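Local coordinates for MSHA biogenesis protein MshE (Vibrio cholerae, PDB 5HTL), which binds the bacterial second messenger cyclic di-GMP with high affinity and, as its name implies, probably serves in the biogenesis of MSHA pili, at residues I67-A72 with V130-K135; I76-L81 with A92-R97; A87-A92 with L112-A117; D100-A105 with N120-Y125. One frame throughout, in Å; residues are numbered along the deposited sequence.

How the contacts relate
Contact 1 is the buried one. It joins the chain just after the cyclic di-GMP-binding residues Ser63, Leu64 and Pro65 to an edge strand, 126-131, through aliphatic side chains and one straight backbone bond. Contacts 2 and 4 lie about 9 Å apart, centre to centre, on the neighbouring strands 92-98 and 101-106. Both are partly buried, their aliphatic packing giving way to arginine, aspartate or tyrosine toward the surface. Contact 3 packs helix 84-90 against helix 112-121, the helix that leads into contact 4, and is greasy inside but charged and aromatic outside. Ala92 belongs to both contact 2 and contact 3, while Leu69 and Ile67 of contact 1 touch Leu93 and Ile95 of contact 2.

Contact 1. Residues I67-A72 with V130-K135; sequences IDLSRA and VIAPEK
Ile67 has CG1 between its backbone N and carbonyl carbon (chi1 61°), the crowded position, and this aims the longer branch at Val130 and Ala132. With chi2 near 162° the chain then runs out extended, and Ile67 CD1 rests on Val130 CG2 at 3.8 Å. Val130 in turn places CG2 between its own N and carbonyl carbon (chi1 -56°), and the two beta-branched side chains cross at about a right angle and present methyls to each other. Lower on the same branch, Ile67 CG1 lies 4.0 Å from Ala132 CB, and Leu69 CB comes to 4.1 Å of that same methyl; a small residue suits a place where two side chains of the loop converge. The backbone adds one hydrogen bond, from Ile67 N to Ile131 O, at 2.9 Å and nearly along the C=O axis. Ile131 also bonds to the backbone of Pro65, and the loop, held by these backbone bonds, runs beside the edge strand 126-131 of the MshEN-domain sheet. Ile131 turns its side chain to the other side, toward Leu55 and Ala59 of helix 51-62 and about 6 Å from a bound cyclic di-GMP; Pro65 belongs to a pocket for that ligand. Pro133, beyond the strand, is the N-cap of helix 134-144, its ring CD brushing Ile67 O at 4.0 Å. Gly36 of the second subunit packs on both Ile67 and Val130.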
# COMPACT_ATOMS: atom_id res chain seq x y z
N ILE A 67 4.53 7.25 8.78
CA ILE A 67 5.31 8.48 8.65
C ILE A 67 5.26 9.29 9.93
O ILE A 67 4.31 9.19 10.72
CB ILE A 67 4.86 9.37 7.46
CG1 ILE A 67 3.40 9.81 7.60
CG2 ILE A 67 5.10 8.63 6.15
CD1 ILE A 67 3.05 11.00 6.71
N ASP A 68 6.31 10.08 10.14
CA ASP A 68 6.30 11.10 11.18
C ASP A 68 5.82 12.38 10.52
O ASP A 68 6.62 13.14 9.96
CB ASP A 68 7.70 11.28 11.75
CG ASP A 68 7.75 12.32 12.85
OD1 ASP A 68 6.71 12.98 13.12
OD2 ASP A 68 8.84 12.50 13.44
N LEU A 69 4.53 12.63 10.61
CA LEU A 69 3.93 13.75 9.91
C LEU A 69 4.37 15.11 10.49
O LEU A 69 4.27 16.14 9.82
CB LEU A 69 2.41 13.58 9.91
CG LEU A 69 1.58 14.56 9.09
CD1 LEU A 69 2.07 14.65 7.65
CD2 LEU A 69 0.12 14.12 9.15
N SER A 70 4.91 15.11 11.70
CA SER A 70 5.41 16.34 12.32
C SER A 70 6.69 16.82 11.64
O SER A 70 7.10 17.97 11.79
CB SER A 70 5.67 16.13 13.81
OG SER A 70 6.88 15.43 14.03
N ARG A 71 7.34 15.93 10.89
CA ARG A 71 8.61 16.26 10.27
C ARG A 71 8.62 15.95 8.79
O ARG A 71 9.56 16.30 8.08
CB ARG A 71 9.74 15.48 10.94
CG ARG A 71 10.26 16.14 12.19
CD ARG A 71 11.41 15.36 12.78
NE ARG A 71 12.66 16.12 12.78
CZ ARG A 71 13.85 15.59 12.52
NH1 ARG A 71 13.95 14.30 12.23
NH2 ARG A 71 14.94 16.34 12.54
N ALA A 72 7.58 15.26 8.33
CA ALA A 72 7.57 14.76 6.97
C ALA A 72 7.44 15.88 5.94
O ALA A 72 6.91 16.95 6.20
CB ALA A 72 6.47 13.73 6.78
N VAL A 130 -0.36 6.15 3.38
CA VAL A 130 0.58 6.00 4.48
C VAL A 130 -0.19 6.24 5.77
O VAL A 130 -1.27 6.84 5.75
CB VAL A 130 1.79 6.96 4.36
CG1 VAL A 130 2.51 6.78 3.01
CG2 VAL A 130 1.36 8.40 4.53
N ILE A 131 0.31 5.73 6.87
CA ILE A 131 -0.35 5.90 8.16
C ILE A 131 0.40 6.90 9.04
O ILE A 131 1.65 6.95 9.03
CB ILE A 131 -0.57 4.52 8.86
CG1 ILE A 131 -1.50 4.65 10.07
CG2 ILE A 131 0.75 3.88 9.27
CD1 ILE A 131 -1.93 3.31 10.66
N ALA A 132 -0.34 7.71 9.78
CA ALA A 132 0.25 8.61 10.76
C ALA A 132 -0.61 8.59 12.01
O ALA A 132 -1.80 8.28 11.94
CB ALA A 132 0.35 10.02 10.19
N PRO A 133 -0.03 8.92 13.18
CA PRO A 133 -0.87 9.05 14.37
C PRO A 133 -1.94 10.13 14.22
O PRO A 133 -1.72 11.17 13.59
CB PRO A 133 0.14 9.47 15.45
CG PRO A 133 1.45 8.96 14.95
CD PRO A 133 1.40 9.09 13.47
N GLU A 134 -3.11 9.87 14.80
CA GLU A 134 -4.23 10.79 14.68
C GLU A 134 -3.89 12.18 15.19
O GLU A 134 -4.27 13.18 14.58
CB GLU A 134 -5.46 10.23 15.38
CG GLU A 134 -6.75 10.95 15.07
CD GLU A 134 -7.95 10.20 15.61
OE1 GLU A 134 -8.30 9.15 15.04
OE2 GLU A 134 -8.52 10.66 16.62
N LYS A 135 -3.13 12.26 16.29
CA LYS A 135 -2.75 13.55 16.85
C LYS A 135 -1.95 14.35 15.82
O LYS A 135 -2.17 15.55 15.65
CB LYS A 135 -1.92 13.38 18.12
CG LYS A 135 -1.61 14.69 18.84
CD LYS A 135 -0.70 14.48 20.05
CE LYS A 135 -0.56 15.76 20.88
NZ LYS A 135 0.37 15.58 22.04

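Contact 2. Residues I76-L81 with A92-R97; sequences IDAVPL and ALVIGR
Val79 and Leu93 cross obliquely, with Val79 CG1 3.9 Å from Leu93 CD1. The other methyl of Val79, CG2, comes to 3.3 Å of Val94 O. Val79 CA also makes a CA-H...O contact with Val94 O at 3.4 Å. Val94 turns its side chain toward the loop, its CG1 set anti to the backbone N (chi1 -177°) and 3.6 Å from Ala78 O. Ala78 fills the middle of the contact: its single methyl sits 3.9 Å from Arg97 CB, where a short side chain suits the close approach of the two backbones. Ile95 and Gly96 form a classic beta bulge opposite Arg103 on strand 101-106, which inserts an extra residue and lets both Val94 and Arg97 face the 76-81 loop. At the outer end Leu81 and Arg97 meet at about a right angle. The arginine chain, bent at chi2 and chi3, brings NE to 3.7 Å of Leu81 CD1; Asp77 is of opposite charge, but its carboxylate does not touch the guanidinium. One water bridges Val79 O and Val94 N, accepting from the amide at 2.9 Å. Val94 O, by contrast, is buried without a conventional donor, so the weak CA-H contact is probably its main compensation, and the segments are held chiefly by apolar packing.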
# COMPACT_ATOMS: atom_id res chain seq x y z
N ILE A 76 2.57 21.47 0.46
CA ILE A 76 1.54 22.34 1.01
C ILE A 76 0.56 22.84 -0.08
O ILE A 76 -0.56 23.24 0.23
CB ILE A 76 2.18 23.50 1.84
CG1 ILE A 76 3.08 22.91 2.93
CG2 ILE A 76 1.12 24.38 2.48
CD1 ILE A 76 3.68 23.95 3.87
N ASP A 77 0.98 22.76 -1.34
CA ASP A 77 0.11 23.06 -2.48
C ASP A 77 -0.83 21.92 -2.84
O ASP A 77 -1.81 22.11 -3.56
CB ASP A 77 0.93 23.42 -3.72
CG ASP A 77 0.78 24.87 -4.13
OD1 ASP A 77 0.05 25.14 -5.11
OD2 ASP A 77 1.38 25.74 -3.47
N ALA A 78 -0.52 20.72 -2.35
CA ALA A 78 -1.33 19.56 -2.68
C ALA A 78 -2.45 19.40 -1.65
O ALA A 78 -3.52 18.86 -1.95
CB ALA A 78 -0.47 18.31 -2.73
N VAL A 79 -2.19 19.89 -0.44
CA VAL A 79 -3.15 19.79 0.66
C VAL A 79 -4.58 20.22 0.28
O VAL A 79 -5.51 19.45 0.49
CB VAL A 79 -2.67 20.55 1.92
CG1 VAL A 79 -3.77 20.61 2.97
CG2 VAL A 79 -1.41 19.90 2.49
N PRO A 80 -4.74 21.43 -0.31
CA PRO A 80 -6.10 21.91 -0.61
C PRO A 80 -6.94 21.09 -1.58
O PRO A 80 -8.13 21.38 -1.70
CB PRO A 80 -5.85 23.30 -1.22
CG PRO A 80 -4.41 23.35 -1.56
CD PRO A 80 -3.74 22.49 -0.55
N LEU A 81 -6.36 20.12 -2.28
CA LEU A 81 -7.11 19.28 -3.21
C LEU A 81 -8.26 18.55 -2.51
O LEU A 81 -9.29 18.24 -3.12
CB LEU A 81 -6.18 18.30 -3.91
CG LEU A 81 -5.09 19.03 -4.71
CD1 LEU A 81 -4.07 18.07 -5.31
CD2 LEU A 81 -5.70 19.91 -5.80
N ALA A 92 -7.84 12.28 6.89
CA ALA A 92 -6.99 12.05 5.72
C ALA A 92 -6.39 13.37 5.29
O ALA A 92 -7.08 14.38 5.26
CB ALA A 92 -7.80 11.45 4.59
N LEU A 93 -5.10 13.36 4.96
CA LEU A 93 -4.40 14.56 4.50
C LEU A 93 -3.63 14.25 3.23
O LEU A 93 -2.81 13.33 3.20
CB LEU A 93 -3.42 15.03 5.57
CG LEU A 93 -2.60 16.30 5.29
CD1 LEU A 93 -3.54 17.49 5.33
CD2 LEU A 93 -1.48 16.50 6.30
N VAL A 94 -3.87 15.02 2.18
CA VAL A 94 -3.10 14.90 0.95
C VAL A 94 -1.75 15.58 1.14
O VAL A 94 -1.69 16.79 1.38
CB VAL A 94 -3.82 15.58 -0.23
CG1 VAL A 94 -3.02 15.37 -1.51
CG2 VAL A 94 -5.23 15.05 -0.37
N ILE A 95 -0.68 14.80 1.08
CA ILE A 95 0.66 15.32 1.35
C ILE A 95 1.56 15.33 0.12
O ILE A 95 2.66 15.88 0.15
CB ILE A 95 1.38 14.56 2.50
CG1 ILE A 95 1.61 13.09 2.13
CG2 ILE A 95 0.58 14.69 3.80
CD1 ILE A 95 2.49 12.32 3.15
N GLY A 96 1.09 14.74 -0.97
CA GLY A 96 1.85 14.75 -2.20
C GLY A 96 0.94 14.65 -3.40
O GLY A 96 -0.10 13.99 -3.34
N ARG A 97 1.32 15.32 -4.48
CA ARG A 97 0.67 15.12 -5.76
C ARG A 97 1.71 15.06 -6.87
O ARG A 97 2.61 15.89 -6.92
CB ARG A 97 -0.31 16.25 -6.07
CG ARG A 97 -1.23 15.91 -7.23
CD ARG A 97 -1.24 16.97 -8.30
NE ARG A 97 -1.29 18.32 -7.75
CZ ARG A 97 -1.58 19.40 -8.46
NH1 ARG A 97 -1.85 19.29 -9.75
NH2 ARG A 97 -1.61 20.59 -7.88
O HOH W 1 -5.66 17.28 2.26

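Contact 3. Residues A87-A92 with L112-A117; sequences ARRLRA and LFAQEA
Leu90 drives its CD2 methyl between Ala114 and Ala117 of the neighbouring helix, and here the packing is tight: CD2 lies 3.5 Å from Ala117 CB, closer than carbons usually approach. Leu90 CD2 is also 3.8 Å from Ala114 CB and 3.6 Å from Ala114 O. Alanines three residues apart let helix 112-121 offer a shallow surface to a branched leucine. Behind this patch Leu90 also touches Leu118, and Ala114 reaches Met106 on the sheet. Helix 84-90 stops at this point in a Schellman motif, with Arg91 at positive phi as the C-prime residue, and the chain passes straight into strand 92-98. The outer side is looser. The Arg89 chain bends at chi2, and NH2 reaches the edge of the Phe113 ring, 3.5 Å from CD2, with the guanidinium and ring planes 44° apart. Arg89 NH1 stays 4.2 Å from Ala114 CB. Both Arg89 and Phe113 are exposed and also meet crystal neighbours, so their pose may owe something to the lattice. Since the guanidinium meets the ring edge rather than its face, little cation-pi attraction is expected, and the apolar leucine-alanine fit probably carries most of the contact.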
# COMPACT_ATOMS: atom_id res chain seq x y z
N ALA A 87 -11.26 16.42 4.72
CA ALA A 87 -10.02 15.95 5.34
C ALA A 87 -10.24 15.64 6.82
O ALA A 87 -9.86 14.58 7.30
CB ALA A 87 -8.92 17.01 5.16
N ARG A 88 -10.89 16.54 7.53
CA ARG A 88 -11.17 16.34 8.95
C ARG A 88 -12.14 15.18 9.19
O ARG A 88 -11.90 14.36 10.06
CB ARG A 88 -11.66 17.63 9.60
CG ARG A 88 -10.55 18.69 9.67
CD ARG A 88 -11.05 19.96 10.39
NE ARG A 88 -10.01 20.99 10.50
CZ ARG A 88 -9.10 21.05 11.48
NH1 ARG A 88 -9.05 20.12 12.42
NH2 ARG A 88 -8.22 22.04 11.50
N ARG A 89 -13.21 15.09 8.40
CA ARG A 89 -14.18 14.00 8.55
C ARG A 89 -13.53 12.63 8.36
O ARG A 89 -13.80 11.70 9.12
CB ARG A 89 -15.34 14.13 7.56
CG ARG A 89 -16.37 12.98 7.66
CD ARG A 89 -16.14 11.94 6.57
NE ARG A 89 -16.86 10.67 6.73
CZ ARG A 89 -16.35 9.58 7.31
NH1 ARG A 89 -15.13 9.60 7.83
NH2 ARG A 89 -17.08 8.48 7.39
N LEU A 90 -12.67 12.53 7.34
CA LEU A 90 -12.10 11.27 6.91
C LEU A 90 -10.78 10.97 7.58
O LEU A 90 -10.21 9.88 7.39
CB LEU A 90 -11.90 11.31 5.39
CG LEU A 90 -13.19 11.44 4.58
CD1 LEU A 90 -12.89 11.72 3.11
CD2 LEU A 90 -13.99 10.16 4.72
N ARG A 91 -10.28 11.92 8.37
CA ARG A 91 -8.95 11.84 8.98
C ARG A 91 -7.90 11.47 7.93
O ARG A 91 -7.15 10.49 8.08
CB ARG A 91 -8.94 10.91 10.20
CG ARG A 91 -9.91 11.38 11.30
CD ARG A 91 -9.98 10.37 12.45
NE ARG A 91 -10.57 9.12 12.01
CZ ARG A 91 -10.55 7.99 12.71
NH1 ARG A 91 -9.98 7.96 13.91
NH2 ARG A 91 -11.11 6.90 12.22
N ALA A 92 -7.84 12.28 6.89
CA ALA A 92 -6.99 12.05 5.72
C ALA A 92 -6.39 13.37 5.29
O ALA A 92 -7.08 14.38 5.26
CB ALA A 92 -7.80 11.45 4.59
N LEU A 112 -12.52 1.28 5.44
CA LEU A 112 -13.00 1.18 4.06
C LEU A 112 -14.19 2.08 3.78
O LEU A 112 -14.39 2.51 2.65
CB LEU A 112 -13.33 -0.28 3.73
CG LEU A 112 -12.14 -1.23 3.80
CD1 LEU A 112 -12.52 -2.63 3.36
CD2 LEU A 112 -11.00 -0.68 2.95
N PHE A 113 -14.97 2.37 4.81
CA PHE A 113 -16.05 3.33 4.70
C PHE A 113 -15.46 4.70 4.35
O PHE A 113 -15.92 5.37 3.43
CB PHE A 113 -16.84 3.38 6.01
CG PHE A 113 -18.16 4.07 5.91
CD1 PHE A 113 -19.22 3.49 5.24
CD2 PHE A 113 -18.35 5.30 6.51
CE1 PHE A 113 -20.44 4.12 5.15
CE2 PHE A 113 -19.58 5.95 6.42
CZ PHE A 113 -20.62 5.35 5.75
N ALA A 114 -14.41 5.10 5.08
CA ALA A 114 -13.72 6.36 4.78
C ALA A 114 -13.02 6.32 3.41
O ALA A 114 -13.00 7.31 2.70
CB ALA A 114 -12.72 6.72 5.89
N GLN A 115 -12.44 5.18 3.05
CA GLN A 115 -11.76 5.03 1.77
C GLN A 115 -12.71 5.26 0.61
O GLN A 115 -12.35 5.92 -0.37
CB GLN A 115 -11.18 3.63 1.67
CG GLN A 115 -10.26 3.39 0.49
CD GLN A 115 -9.50 2.09 0.63
OE1 GLN A 115 -9.94 1.04 0.15
NE2 GLN A 115 -8.36 2.14 1.30
N GLU A 116 -13.90 4.69 0.72
CA GLU A 116 -14.92 4.86 -0.32
C GLU A 116 -15.25 6.33 -0.48
O GLU A 116 -15.38 6.84 -1.59
CB GLU A 116 -16.17 4.06 0.03
CG GLU A 116 -17.19 3.97 -1.10
CD GLU A 116 -16.89 2.83 -2.07
OE1 GLU A 116 -17.80 2.44 -2.82
OE2 GLU A 116 -15.75 2.33 -2.07
N ALA A 117 -15.39 7.02 0.64
CA ALA A 117 -15.65 8.44 0.65
C ALA A 117 -14.54 9.23 -0.02
O ALA A 117 -14.78 10.11 -0.84
CB ALA A 117 -15.84 8.92 2.08

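Contact 4. Residues D100-A105 with N120-Y125; sequences DTLRIA and NQLPDY
Leu102 comes off strand 101-106 with its CB directed at the turn that follows helix 112-121, and its side chain settles against Tyr125. CG, anti to the carbonyl carbon (chi1 -57°), lies 3.7 Å from Tyr125 CG, near the root of the ring. There the leucine forks. CD1 dips to 3.6 Å from Tyr125 CB and on the other flank meets Leu122 CD1 at 3.8 Å, so a single methyl packs against both residues. CD2 goes up over one face of the tyrosine ring as a CH-pi contact, 4.0 Å from the centroid and 24° off the ring normal, shifted toward the rim atoms CD1 and CE1. A leucine suits the place because its two methyls can serve two neighbours at once. The segments belong to a beta-alpha-beta unit: strand 101-106 leads through helix 112-121 to the adjacent, parallel strand 126-131. The return passes through a type II turn from Leu122 to Tyr125, in which Pro123 takes the second position and Asp124 the third with positive phi. Farther along strand 101-106, Ile104 and Leu122 reach toward each other tip to tip, their CD1 atoms 3.9 Å apart. At the exposed end Tyr125 CA lies 3.4 Å from Asp100 O in a CA-H...O contact, bent to 135° at the hydrogen, while the backbone around Asp100 C and Thr101 N borders the edge of the tyrosine ring. Arg97 packs on both Leu102 and Tyr125 from strand 92-98.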
# COMPACT_ATOMS: atom_id res chain seq x y z
N ASP A 100 -1.39 12.13 -11.84
CA ASP A 100 -2.70 11.83 -11.27
C ASP A 100 -2.59 10.97 -10.02
O ASP A 100 -3.52 10.22 -9.70
CB ASP A 100 -3.60 11.08 -12.26
CG ASP A 100 -3.31 11.43 -13.70
OD1 ASP A 100 -2.91 12.58 -13.98
OD2 ASP A 100 -3.51 10.55 -14.57
N THR A 101 -1.46 11.04 -9.32
CA THR A 101 -1.28 10.24 -8.10
C THR A 101 -1.16 11.14 -6.89
O THR A 101 -0.43 12.13 -6.91
CB THR A 101 -0.04 9.33 -8.19
OG1 THR A 101 -0.17 8.44 -9.30
CG2 THR A 101 0.10 8.50 -6.92
N LEU A 102 -1.92 10.82 -5.84
CA LEU A 102 -1.85 11.54 -4.58
C LEU A 102 -1.27 10.61 -3.52
O LEU A 102 -1.61 9.43 -3.47
CB LEU A 102 -3.24 11.97 -4.11
CG LEU A 102 -4.06 12.84 -5.06
CD1 LEU A 102 -5.41 13.19 -4.43
CD2 LEU A 102 -3.31 14.10 -5.35
N ARG A 103 -0.40 11.15 -2.68
CA ARG A 103 -0.00 10.46 -1.48
C ARG A 103 -0.88 10.99 -0.36
O ARG A 103 -0.95 12.19 -0.14
CB ARG A 103 1.47 10.71 -1.17
CG ARG A 103 1.95 10.03 0.12
CD ARG A 103 3.47 10.01 0.23
NE ARG A 103 4.02 9.16 -0.81
CZ ARG A 103 4.65 9.62 -1.89
NH1 ARG A 103 4.85 10.92 -2.05
NH2 ARG A 103 5.10 8.76 -2.80
N ILE A 104 -1.53 10.08 0.35
CA ILE A 104 -2.49 10.46 1.37
C ILE A 104 -2.16 9.80 2.70
O ILE A 104 -2.08 8.57 2.80
CB ILE A 104 -3.93 10.07 0.96
CG1 ILE A 104 -4.30 10.74 -0.38
CG2 ILE A 104 -4.94 10.45 2.05
CD1 ILE A 104 -5.74 10.52 -0.81
N ALA A 105 -1.96 10.63 3.72
CA ALA A 105 -1.76 10.14 5.08
C ALA A 105 -3.11 9.96 5.76
O ALA A 105 -3.94 10.86 5.72
CB ALA A 105 -0.88 11.10 5.88
N ASN A 120 -14.61 8.88 -3.84
CA ASN A 120 -15.63 9.64 -4.54
C ASN A 120 -15.36 11.14 -4.46
O ASN A 120 -15.83 11.91 -5.31
CB ASN A 120 -17.02 9.29 -4.00
CG ASN A 120 -17.40 7.85 -4.26
OD1 ASN A 120 -16.77 7.17 -5.08
ND2 ASN A 120 -18.42 7.37 -3.57
N GLN A 121 -14.59 11.56 -3.46
CA GLN A 121 -14.28 12.96 -3.22
C GLN A 121 -13.09 13.45 -4.05
O GLN A 121 -13.00 14.63 -4.38
CB GLN A 121 -14.01 13.19 -1.73
CG GLN A 121 -13.74 14.64 -1.35
CD GLN A 121 -14.92 15.57 -1.59
OE1 GLN A 121 -16.08 15.19 -1.38
NE2 GLN A 121 -14.64 16.78 -2.03
N LEU A 122 -12.17 12.55 -4.38
CA LEU A 122 -11.00 12.90 -5.18
C LEU A 122 -10.96 12.04 -6.44
O LEU A 122 -9.98 11.33 -6.67
CB LEU A 122 -9.72 12.67 -4.37
CG LEU A 122 -9.49 13.59 -3.17
CD1 LEU A 122 -8.46 12.98 -2.21
CD2 LEU A 122 -9.05 14.97 -3.61
N PRO A 123 -12.02 12.09 -7.26
CA PRO A 123 -12.06 11.20 -8.42
C PRO A 123 -10.97 11.57 -9.45
O PRO A 123 -10.47 12.69 -9.45
CB PRO A 123 -13.46 11.44 -9.00
CG PRO A 123 -13.79 12.82 -8.61
CD PRO A 123 -13.18 13.01 -7.25
N ASP A 124 -10.61 10.61 -10.30
CA ASP A 124 -9.51 10.79 -11.25
C ASP A 124 -8.15 11.16 -10.64
O ASP A 124 -7.26 11.65 -11.33
CB ASP A 124 -9.84 11.82 -12.33
CG ASP A 124 -11.32 11.89 -12.63
OD1 ASP A 124 -12.00 10.85 -12.59
OD2 ASP A 124 -11.79 13.02 -12.88
N TYR A 125 -8.01 10.95 -9.34
CA TYR A 125 -6.69 10.80 -8.75
C TYR A 125 -6.66 9.40 -8.18
O TYR A 125 -7.67 8.94 -7.64
CB TYR A 125 -6.47 11.81 -7.62
CG TYR A 125 -6.10 13.21 -8.07
CD1 TYR A 125 -4.85 13.48 -8.60
CD2 TYR A 125 -7.00 14.26 -7.91
CE1 TYR A 125 -4.51 14.77 -8.99
CE2 TYR A 125 -6.67 15.55 -8.30
CZ TYR A 125 -5.42 15.80 -8.84
OH TYR A 125 -5.10 17.08 -9.23